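Local coordinates for putative peptide ABC-transport system periplasmic peptide-binding protein (PDB 4OEV), which binds nickel(II), here together with oxalate, and probably delivers it to an ABC-type importer for uptake into the cell, at residues 215-219 with 220-224. Numbering follows the deposited sequence.
Sequences ALIDV and SLLNI
Asp218 and Ser220 meet through a single carboxylate oxygen that accepts two hydrogen bonds. Asp218 OD1 receives the hydroxyl Ser220 OG at 2.8 Å on its anti lone pair, while the amide Ser220 N, 2.9 Å from the same Asp218 OD1, comes from well above the carboxylate plane. Asp218 can fold forward over the turn in this way because its CG stands anti to the backbone N (chi1 -169°), on the side of the carbonyl carbon and hence of the chain that follows. The pair illustrates how an Asx turn is built onto a type I beta turn: the carbonyl Asp218 O takes Leu221 N at 2.8 Å, with Val219 and Ser220 at the corner. A weak bond from Leu222 N to Val219 O (3.3 Å) carries the winding one residue further, toward helix 223-226. Behind the polar turn, the methyl Ile217 CG2 lies 3.7 Å from Leu221 CB, the two side chains crossing nearly at right angles, and it also touches Leu222 CD2. Ile217 is itself positioned by backbone bonding to Ala463 of the long strand 454-467 and by Ala203 of helix 200-208. Leu222 rests on Ala463 and Val465 of that same strand.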
ATOM      1  N   ALA A 215      15.591  -9.121   4.821  1.00 38.85           N
ATOM      2  CA  ALA A 215      15.166  -7.837   4.241  1.00 38.12           C
ATOM      3  C   ALA A 215      14.625  -8.059   2.835  1.00 38.41           C
ATOM      4  O   ALA A 215      15.026  -9.031   2.151  1.00 40.46           O
ATOM      5  CB  ALA A 215      16.302  -6.850   4.200  1.00 37.96           C
ATOM      6  N   LEU A 216      13.738  -7.176   2.369  1.00 33.91           N
ATOM      7  CA  LEU A 216      13.439  -7.169   0.923  1.00 33.64           C
ATOM      8  C   LEU A 216      14.559  -6.400   0.235  1.00 36.22           C
ATOM      9  O   LEU A 216      14.951  -5.314   0.696  1.00 37.06           O
ATOM     10  CB  LEU A 216      12.105  -6.500   0.583  1.00 34.33           C
ATOM     11  CG  LEU A 216      10.891  -7.136   1.218  1.00 34.78           C
ATOM     12  CD1 LEU A 216       9.612  -6.325   0.759  1.00 33.57           C
ATOM     13  CD2 LEU A 216      10.826  -8.572   0.815  1.00 34.55           C
ATOM     14  N   ILE A 217      15.061  -6.962  -0.857  1.00 34.29           N
ATOM     15  CA  ILE A 217      16.221  -6.397  -1.563  1.00 35.71           C
ATOM     16  C   ILE A 217      15.939  -6.084  -3.040  1.00 36.80           C
ATOM     17  O   ILE A 217      15.503  -6.958  -3.805  1.00 38.38           O
ATOM     18  CB  ILE A 217      17.427  -7.365  -1.489  1.00 33.11           C
ATOM     19  CG1 ILE A 217      17.827  -7.615  -0.044  1.00 36.52           C
ATOM     20  CG2 ILE A 217      18.617  -6.807  -2.308  1.00 35.89           C
ATOM     21  CD1 ILE A 217      18.178  -6.345   0.752  1.00 34.23           C
ATOM     22  N   ASP A 218      16.198  -4.845  -3.453  1.00 39.09           N
ATOM     23  CA  ASP A 218      16.007  -4.492  -4.859  1.00 39.20           C
ATOM     24  C   ASP A 218      16.752  -5.403  -5.834  1.00 37.89           C
ATOM     25  O   ASP A 218      17.880  -5.835  -5.574  1.00 33.93           O
ATOM     26  CB  ASP A 218      16.446  -3.067  -5.135  1.00 37.74           C
ATOM     27  CG  ASP A 218      16.010  -2.618  -6.501  1.00 38.91           C
ATOM     28  OD1 ASP A 218      16.855  -2.432  -7.396  1.00 37.10           O
ATOM     29  OD2 ASP A 218      14.783  -2.463  -6.683  1.00 35.87           O
ATOM     30  N   VAL A 219      16.115  -5.671  -6.971  1.00 39.24           N
ATOM     31  CA  VAL A 219      16.678  -6.545  -7.982  1.00 39.01           C
ATOM     32  C   VAL A 219      18.084  -6.069  -8.401  1.00 41.87           C
ATOM     33  O   VAL A 219      18.928  -6.889  -8.767  1.00 43.70           O
ATOM     34  CB  VAL A 219      15.715  -6.636  -9.204  1.00 45.89           C
ATOM     35  CG1 VAL A 219      15.545  -5.272  -9.872  1.00 45.33           C
ATOM     36  CG2 VAL A 219      16.200  -7.628 -10.206  1.00 47.41           C
ATOM     37  N   SER A 220      18.376  -4.776  -8.256  1.00 41.10           N
ATOM     38  CA  SER A 220      19.675  -4.245  -8.665  1.00 42.48           C
ATOM     39  C   SER A 220      20.813  -4.717  -7.772  1.00 43.04           C
ATOM     40  O   SER A 220      21.998  -4.567  -8.114  1.00 39.90           O
ATOM     41  CB  SER A 220      19.662  -2.723  -8.677  1.00 44.60           C
ATOM     42  OG  SER A 220      19.627  -2.202  -7.356  1.00 43.61           O
ATOM     43  N   LEU A 221      20.457  -5.301  -6.637  1.00 41.43           N
ATOM     44  CA  LEU A 221      21.441  -5.685  -5.645  1.00 40.74           C
ATOM     45  C   LEU A 221      21.491  -7.180  -5.409  1.00 40.33           C
ATOM     46  O   LEU A 221      22.290  -7.625  -4.601  1.00 40.65           O
ATOM     47  CB  LEU A 221      21.152  -4.967  -4.322  1.00 42.67           C
ATOM     48  CG  LEU A 221      21.333  -3.451  -4.377  1.00 44.75           C
ATOM     49  CD1 LEU A 221      20.575  -2.749  -3.256  1.00 45.14           C
ATOM     50  CD2 LEU A 221      22.817  -3.089  -4.323  1.00 47.30           C
ATOM     51  N   LEU A 222      20.686  -7.955  -6.142  1.00 42.85           N
ATOM     52  CA  LEU A 222      20.521  -9.390  -5.845  1.00 46.74           C
ATOM     53  C   LEU A 222      21.753 -10.199  -6.226  1.00 47.76           C
ATOM     54  O   LEU A 222      22.007 -11.318  -5.708  1.00 45.61           O
ATOM     55  CB  LEU A 222      19.314  -9.950  -6.577  1.00 46.01           C
ATOM     56  CG  LEU A 222      17.954  -9.710  -5.921  1.00 45.75           C
ATOM     57  CD1 LEU A 222      16.874 -10.469  -6.685  1.00 45.05           C
ATOM     58  CD2 LEU A 222      17.954 -10.042  -4.401  1.00 54.03           C
ATOM     59  N   ASN A 223      22.538  -9.632  -7.124  1.00 44.20           N
ATOM     60  CA  ASN A 223      23.711 -10.366  -7.568  1.00 44.86           C
ATOM     61  C   ASN A 223      24.673 -10.694  -6.424  1.00 40.56           C
ATOM     62  O   ASN A 223      25.349 -11.721  -6.464  1.00 39.66           O
ATOM     63  CB  ASN A 223      24.473  -9.594  -8.665  1.00 49.91           C
ATOM     64  CG  ASN A 223      23.776  -9.633 -10.017  1.00 57.73           C
ATOM     65  OD1 ASN A 223      22.649 -10.123 -10.140  1.00 61.54           O
ATOM     66  ND2 ASN A 223      24.475  -9.135 -11.062  1.00 60.03           N
ATOM     67  N   ILE A 224      24.759  -9.851  -5.403  1.00 38.78           N
ATOM     68  CA  ILE A 224      25.695 -10.207  -4.350  1.00 39.54           C
ATOM     69  C   ILE A 224      25.144 -11.271  -3.379  1.00 39.27           C
ATOM     70  O   ILE A 224      25.865 -11.653  -2.458  1.00 41.15           O
ATOM     71  CB  ILE A 224      26.157  -8.992  -3.540  1.00 45.36           C
ATOM     72  CG1 ILE A 224      25.004  -8.441  -2.699  1.00 47.52           C
ATOM     73  CG2 ILE A 224      26.717  -7.922  -4.471  1.00 50.73           C
ATOM     74  CD1 ILE A 224      25.468  -7.472  -1.630  1.00 47.54           C
TER